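Local coordinates for protein TRAP dicarboxylate transporter, DctP subunit (Chromohalobacter salexigens, PDB 4P1L) that binds D-glucuronate in the periplasm and probably delivers it to the membrane permease of a tripartite ATP-independent (TRAP) transport system, at residues A[146-151]-A[225-230]; A[165-170]-A[186-191]. All coordinates share one frame; numbering follows the deposited sequence.

Among the elements involved, strand 146-150 comes first from the N terminus, followed by strand 165-168, helix 172-181 and strand 184-187, and much later by strand 223-230. Contact 2 (165-170 with 186-191) closes the short loop, completing a beta-alpha-beta unit. Contact 1 (146-151 with 225-230) closes the long one, pairing two neighbouring strands of a mixed sheet, and the whole of contact 2 falls within it. The two do not cross. They meet where Leu148 CD2 packs on Val166 CG1, 4.0 Å away, and at D-glucuronate, to which contact 1 brings Arg146 and contact 2 brings Arg167, Met169 and Tyr190.

Contact 1 (A[146-151]-A[225-230]); sequences RSLYNT and SLTEHL. With BDP (beta-D-glucopyranuronic acid), chain C.
Two neighbouring antiparallel strands of a mixed sheet, 146-150 and 223-230, meet here and carry Arg146 into the glucuronate pocket. Arg146 N donates to Leu230 O (2.9 Å), His229 N to Arg146 O (3.0 Å), and Ser225 N gives Leu148 O a nearly straight bond (2.8 Å). Around the inverse gamma turn centred on Leu226, two small hydroxyls supplement these backbone bonds. Ser147 OG takes the N-H of Glu228 at 2.9 Å; Thr227 OG1 takes that of Leu148 at 3.1 Å and also bonds His229 ND1. With CG set between its backbone N and carbonyl carbon (chi1 51°), the His229 ring lies under Arg146 O, which sits 3.3 Å above the ring centre. Glu206 of the adjoining strand receives both His229 NE2 and Arg146 NE. A water joins Leu148 O, Asn150 ND2 and Ser225 OG, whose other partners include Asn288. Arg146, bent at chi3, is long enough to carry its guanidinium from the sheet to the sugar: NH2 meets carboxylate O6A at 2.9 Å and NH1 the ring oxygen O5 at 3.0 Å. This grip is consistent with recognition of a uronate's carboxylate together with its ring oxygen, while Glu206 probably offsets part of the arginine's charge.

Contact 2 (A[165-170]-A[186-191]); sequences KVRVMN and TPMAYG. With BDP (beta-D-glucopyranuronic acid), chain C.
Strands 165-168 and 184-187 run parallel as the two strands of a beta-alpha-beta unit, joined through helix 172-181. Backbone hydrogen bonds set the register: Thr186 N donates to Val166 O, Val168 N to Thr186 O and Met188 N to Val168 O (3.1 Å). Pro187, lacking an N-H, brings CA to 3.2 Å from Val168 O in a CA-H...O contact.

In the packing, Arg167 CG lies 3.6 Å from CB of Met188, a selenomethionine here, and Asn170 OD1 rests against Pro187 CB. Thr186 CG2 touches Lys165 NZ, whose hydrogen bond goes to Val201 O. Val168, its branched side chain suited to a strand, packs against Tyr174, Val175 and Ile178 of helix 172-181.

Side-chain hydrogen bonds belong to Arg167. The chain leaves with CG anti to the backbone N (chi1 177°) and bends at chi2, laying the guanidinium alongside Met188 O, which accepts from NE (2.9 Å) and NH2 in the guanidinium plane. Held flat, the group meets the glucuronate carboxylate end-on: NH1 to O6A at 2.8 Å and NH2 to O6B at 2.9 Å, both nearly straight. This bidentate pair of hydrogen bonds is consistent with the carboxylate-binding arginine typical of TRAP solute-binding proteins. Met169, also a selenomethionine, brings SE to 3.5 Å from C6, and the sugar's C5 lies 3.8 Å above one face of the Tyr190 ring, offset toward the rim.

Contact 1 (A[146-151]-A[225-230])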
loop_
_atom_site.group_PDB
_atom_site.type_symbol
_atom_site.label_atom_id
_atom_site.label_comp_id
_atom_site.label_asym_id
_atom_site.label_seq_id
_atom_site.Cartn_x
_atom_site.Cartn_y
_atom_site.Cartn_z
ATOM N N ARG A 146 8.469 -1.615 -0.939
ATOM C CA ARG A 146 8.370 -2.117 -2.311
ATOM C C ARG A 146 9.705 -2.012 -3.046
ATOM O O ARG A 146 10.377 -0.970 -3.004
ATOM C CB ARG A 146 7.315 -1.349 -3.107
ATOM C CG ARG A 146 5.921 -1.339 -2.425
ATOM C CD ARG A 146 4.948 -0.400 -3.091
ATOM N NE ARG A 146 4.552 -0.781 -4.453
ATOM C CZ ARG A 146 3.423 -1.406 -4.783
ATOM N NH1 ARG A 146 2.545 -1.763 -3.866
ATOM N NH2 ARG A 146 3.181 -1.691 -6.059
ATOM N N SER A 147 10.073 -3.087 -3.733
ATOM C CA SER A 147 11.305 -3.136 -4.514
ATOM C C SER A 147 11.060 -3.630 -5.933
ATOM O O SER A 147 10.064 -4.327 -6.219
ATOM C CB SER A 147 12.333 -4.041 -3.816
ATOM O OG SER A 147 12.753 -3.471 -2.596
ATOM N N LEU A 148 11.986 -3.286 -6.820
ATOM C CA LEU A 148 11.905 -3.653 -8.232
ATOM C C LEU A 148 12.177 -5.118 -8.478
ATOM O O LEU A 148 13.156 -5.679 -7.970
ATOM C CB LEU A 148 12.949 -2.902 -9.066
ATOM C CG LEU A 148 12.823 -1.428 -9.359
ATOM C CD1 LEU A 148 14.123 -0.923 -10.028
ATOM C CD2 LEU A 148 11.623 -1.167 -10.248
ATOM N N TYR A 149 11.354 -5.722 -9.317
ATOM C CA TYR A 149 11.698 -7.015 -9.871
ATOM C C TYR A 149 11.499 -7.063 -11.373
ATOM O O TYR A 149 10.626 -6.379 -11.894
ATOM C CB TYR A 149 10.918 -8.130 -9.193
ATOM C CG TYR A 149 9.428 -7.913 -8.999
ATOM C CD1 TYR A 149 8.502 -8.298 -9.972
ATOM C CD2 TYR A 149 8.943 -7.397 -7.810
ATOM C CE1 TYR A 149 7.140 -8.164 -9.744
ATOM C CE2 TYR A 149 7.579 -7.254 -7.580
ATOM C CZ TYR A 149 6.681 -7.616 -8.551
ATOM O OH TYR A 149 5.326 -7.470 -8.290
ATOM N N ASN A 150 12.315 -7.849 -12.061
ATOM C CA ASN A 150 12.274 -7.899 -13.519
ATOM C C ASN A 150 12.750 -9.241 -14.043
ATOM O O ASN A 150 13.228 -10.097 -13.292
ATOM C CB ASN A 150 13.049 -6.743 -14.174
ATOM C CG ASN A 150 14.557 -6.957 -14.179
ATOM O OD1 ASN A 150 15.135 -7.322 -15.192
ATOM N ND2 ASN A 150 15.190 -6.705 -13.057
ATOM N N THR A 151 12.564 -9.424 -15.333
ATOM C CA THR A 151 12.810 -10.710 -15.963
ATOM C C THR A 151 14.211 -10.855 -16.533
ATOM O O THR A 151 14.554 -11.936 -17.020
ATOM C CB THR A 151 11.843 -10.920 -17.151
ATOM O OG1 THR A 151 12.063 -9.890 -18.119
ATOM C CG2 THR A 151 10.411 -10.905 -16.702
ATOM N N SER A 225 15.433 -6.823 -6.812
ATOM C CA SER A 225 16.530 -5.921 -6.419
ATOM C C SER A 225 15.997 -4.939 -5.382
ATOM O O SER A 225 15.021 -4.246 -5.643
ATOM C CB SER A 225 17.053 -5.182 -7.633
ATOM O OG SER A 225 17.558 -6.060 -8.645
ATOM N N LEU A 226 16.672 -4.857 -4.233
ATOM C CA LEU A 226 16.125 -4.203 -3.047
ATOM C C LEU A 226 16.267 -2.679 -3.053
ATOM O O LEU A 226 16.914 -2.056 -2.179
ATOM C CB LEU A 226 16.750 -4.832 -1.791
ATOM C CG LEU A 226 16.246 -6.248 -1.501
ATOM C CD1 LEU A 226 17.173 -7.029 -0.574
ATOM C CD2 LEU A 226 14.861 -6.174 -0.882
ATOM N N THR A 227 15.620 -2.062 -4.029
ATOM C CA THR A 227 15.498 -0.613 -4.056
ATOM C C THR A 227 14.735 -0.016 -2.852
ATOM O O THR A 227 15.051 1.094 -2.448
ATOM C CB THR A 227 14.841 -0.166 -5.357
ATOM O OG1 THR A 227 13.657 -0.952 -5.587
ATOM C CG2 THR A 227 15.825 -0.299 -6.534
ATOM N N GLU A 228 13.707 -0.715 -2.329
ATOM C CA GLU A 228 12.967 -0.307 -1.139
ATOM C C GLU A 228 12.540 1.162 -1.263
ATOM O O GLU A 228 12.686 1.968 -0.337
ATOM C CB GLU A 228 13.789 -0.607 0.131
ATOM C CG GLU A 228 14.104 -2.089 0.228
ATOM C CD GLU A 228 14.932 -2.501 1.422
ATOM O OE1 GLU A 228 14.697 -3.600 1.966
ATOM O OE2 GLU A 228 15.838 -1.761 1.794
ATOM N N HIS A 229 11.980 1.464 -2.437
ATOM C CA HIS A 229 11.732 2.830 -2.893
ATOM C C HIS A 229 10.430 3.476 -2.409
ATOM O O HIS A 229 10.314 4.702 -2.464
ATOM C CB HIS A 229 11.798 2.867 -4.425
ATOM C CG HIS A 229 10.944 1.840 -5.101
ATOM N ND1 HIS A 229 11.466 0.748 -5.760
ATOM C CD2 HIS A 229 9.599 1.745 -5.218
ATOM C CE1 HIS A 229 10.477 0.013 -6.234
ATOM N NE2 HIS A 229 9.334 0.604 -5.927
ATOM N N LEU A 230 9.487 2.656 -1.924
ATOM C CA LEU A 230 8.191 3.111 -1.402
ATOM C C LEU A 230 7.856 2.311 -0.163
ATOM O O LEU A 230 8.055 1.101 -0.120
ATOM C CB LEU A 230 7.061 2.940 -2.423
ATOM C CG LEU A 230 7.062 3.875 -3.616
ATOM C CD1 LEU A 230 6.208 3.291 -4.724
ATOM C CD2 LEU A 230 6.620 5.285 -3.220
HETATM C C1 BDP C . 0.224 -4.340 -2.694
HETATM C C2 BDP C . -0.911 -3.621 -1.979
HETATM C C3 BDP C . -2.162 -3.798 -2.751
HETATM C C4 BDP C . -1.935 -3.227 -4.115
HETATM C C5 BDP C . -0.741 -3.927 -4.815
HETATM C C6 BDP C . -0.439 -3.349 -6.197
HETATM O O2 BDP C . -1.033 -4.235 -0.706
HETATM O O3 BDP C . -3.214 -2.934 -2.069
HETATM O O4 BDP C . -3.118 -3.371 -4.921
HETATM O O5 BDP C . 0.393 -3.802 -4.016
HETATM O O6A BDP C . 0.784 -3.334 -6.552
HETATM O O1 BDP C . 1.409 -4.139 -2.004
HETATM O O6B BDP C . -1.378 -2.999 -6.941
HETATM O O HOH W 1 15.136 -6.104 -10.202
#

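Contact 2 (A[165-170]-A[186-191])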
loop_
_atom_site.group_PDB
_atom_site.type_symbol
_atom_site.label_atom_id
_atom_site.label_comp_id
_atom_site.label_asym_id
_atom_site.label_seq_id
_atom_site.Cartn_x
_atom_site.Cartn_y
_atom_site.Cartn_z
ATOM N N LYS A 165 10.620 -1.904 -18.969
ATOM C CA LYS A 165 9.255 -1.438 -18.902
ATOM C C LYS A 165 8.657 -2.028 -17.628
ATOM O O LYS A 165 8.466 -3.260 -17.522
ATOM C CB LYS A 165 8.484 -1.897 -20.131
ATOM C CG LYS A 165 7.045 -1.393 -20.207
ATOM C CD LYS A 165 6.558 -1.450 -21.651
ATOM C CE LYS A 165 5.166 -0.870 -21.810
ATOM N NZ LYS A 165 4.139 -1.871 -21.420
ATOM N N VAL A 166 8.372 -1.143 -16.675
ATOM C CA VAL A 166 7.955 -1.538 -15.337
ATOM C C VAL A 166 6.521 -1.106 -15.054
ATOM O O VAL A 166 6.151 0.079 -15.207
ATOM C CB VAL A 166 8.867 -0.917 -14.250
ATOM C CG1 VAL A 166 8.550 -1.512 -12.859
ATOM C CG2 VAL A 166 10.359 -1.084 -14.590
ATOM N N ARG A 167 5.706 -2.077 -14.662
ATOM C CA ARG A 167 4.351 -1.795 -14.212
ATOM C C ARG A 167 4.383 -1.065 -12.882
ATOM O O ARG A 167 5.190 -1.383 -12.005
ATOM C CB ARG A 167 3.540 -3.079 -14.047
ATOM C CG ARG A 167 2.158 -2.857 -13.520
ATOM C CD ARG A 167 2.093 -2.985 -12.002
ATOM N NE ARG A 167 0.744 -2.776 -11.473
ATOM C CZ ARG A 167 0.434 -2.873 -10.188
ATOM N NH1 ARG A 167 1.384 -3.155 -9.286
ATOM N NH2 ARG A 167 -0.812 -2.662 -9.789
ATOM N N VAL A 168 3.500 -0.083 -12.757
ATOM C CA VAL A 168 3.269 0.622 -11.506
ATOM C C VAL A 168 1.774 0.701 -11.250
ATOM O O VAL A 168 0.959 0.404 -12.131
ATOM C CB VAL A 168 3.878 2.045 -11.523
ATOM C CG1 VAL A 168 5.376 1.973 -11.559
ATOM C CG2 VAL A 168 3.333 2.875 -12.680
HETATM N N MSE A 169 1.412 1.070 -10.027
HETATM C CA MSE A 169 0.032 1.350 -9.695
HETATM C C MSE A 169 -0.342 2.678 -10.357
HETATM O O MSE A 169 0.533 3.386 -10.885
HETATM C CB MSE A 169 -0.124 1.439 -8.176
HETATM C CG MSE A 169 0.100 0.109 -7.480
HETATM SE SE MSE A 169 -0.341 0.135 -5.572
HETATM C CE MSE A 169 1.086 1.298 -4.982
ATOM N N ASN A 170 -1.620 3.027 -10.305
ATOM C CA ASN A 170 -2.091 4.207 -11.039
ATOM C C ASN A 170 -1.987 5.473 -10.205
ATOM O O ASN A 170 -2.970 5.959 -9.650
ATOM C CB ASN A 170 -3.518 4.027 -11.598
ATOM C CG ASN A 170 -3.853 5.068 -12.684
ATOM O OD1 ASN A 170 -2.955 5.592 -13.367
ATOM N ND2 ASN A 170 -5.146 5.383 -12.832
ATOM N N THR A 186 4.336 1.780 -16.821
ATOM C CA THR A 186 2.995 1.654 -17.329
ATOM C C THR A 186 2.066 1.267 -16.185
ATOM O O THR A 186 2.323 0.303 -15.471
ATOM C CB THR A 186 2.921 0.629 -18.476
ATOM O OG1 THR A 186 1.574 0.568 -18.976
ATOM C CG2 THR A 186 3.325 -0.720 -18.008
ATOM N N PRO A 187 1.009 2.056 -15.982
ATOM C CA PRO A 187 0.043 1.816 -14.910
ATOM C C PRO A 187 -0.848 0.652 -15.281
ATOM O O PRO A 187 -1.263 0.553 -16.437
ATOM C CB PRO A 187 -0.733 3.146 -14.850
ATOM C CG PRO A 187 -0.657 3.678 -16.230
ATOM C CD PRO A 187 0.692 3.284 -16.745
HETATM N N MSE A 188 -1.146 -0.220 -14.322
HETATM C CA MSE A 188 -1.928 -1.424 -14.607
HETATM C C MSE A 188 -2.531 -2.002 -13.321
HETATM O O MSE A 188 -1.897 -1.960 -12.264
HETATM C CB MSE A 188 -1.004 -2.453 -15.264
HETATM C CG MSE A 188 -1.658 -3.706 -15.714
HETATM SE SE MSE A 188 -0.305 -4.980 -16.425
HETATM C CE MSE A 188 0.659 -3.802 -17.581
ATOM N N ALA A 189 -3.744 -2.533 -13.428
ATOM C CA ALA A 189 -4.401 -3.280 -12.339
ATOM C C ALA A 189 -3.522 -4.416 -11.855
ATOM O O ALA A 189 -2.941 -5.139 -12.643
ATOM C CB ALA A 189 -5.744 -3.823 -12.783
ATOM N N TYR A 190 -3.430 -4.556 -10.541
ATOM C CA TYR A 190 -2.613 -5.594 -9.896
ATOM C C TYR A 190 -2.869 -6.999 -10.482
ATOM O O TYR A 190 -1.918 -7.755 -10.740
ATOM C CB TYR A 190 -2.913 -5.548 -8.391
ATOM C CG TYR A 190 -2.118 -6.464 -7.495
ATOM C CD1 TYR A 190 -0.728 -6.540 -7.578
ATOM C CD2 TYR A 190 -2.758 -7.236 -6.527
ATOM C CE1 TYR A 190 -0.017 -7.379 -6.748
ATOM C CE2 TYR A 190 -2.048 -8.066 -5.689
ATOM C CZ TYR A 190 -0.676 -8.132 -5.806
ATOM O OH TYR A 190 0.050 -8.953 -4.978
ATOM N N GLY A 191 -4.152 -7.344 -10.675
ATOM C CA GLY A 191 -4.560 -8.658 -11.133
ATOM C C GLY A 191 -4.059 -9.038 -12.511
ATOM O O GLY A 191 -3.982 -10.216 -12.851
HETATM C C1 BDP C . 0.224 -4.340 -2.694
HETATM C C2 BDP C . -0.911 -3.621 -1.979
HETATM C C3 BDP C . -2.162 -3.798 -2.751
HETATM C C4 BDP C . -1.935 -3.227 -4.115
HETATM C C5 BDP C . -0.741 -3.927 -4.815
HETATM C C6 BDP C . -0.439 -3.349 -6.197
HETATM O O2 BDP C . -1.033 -4.235 -0.706
HETATM O O3 BDP C . -3.214 -2.934 -2.069
HETATM O O4 BDP C . -3.118 -3.371 -4.921
HETATM O O5 BDP C . 0.393 -3.802 -4.016
HETATM O O6A BDP C . 0.784 -3.334 -6.552
HETATM O O1 BDP C . 1.409 -4.139 -2.004
HETATM O O6B BDP C . -1.378 -2.999 -6.941
HETATM O O HOH W 2 -3.185 0.300 -10.496
#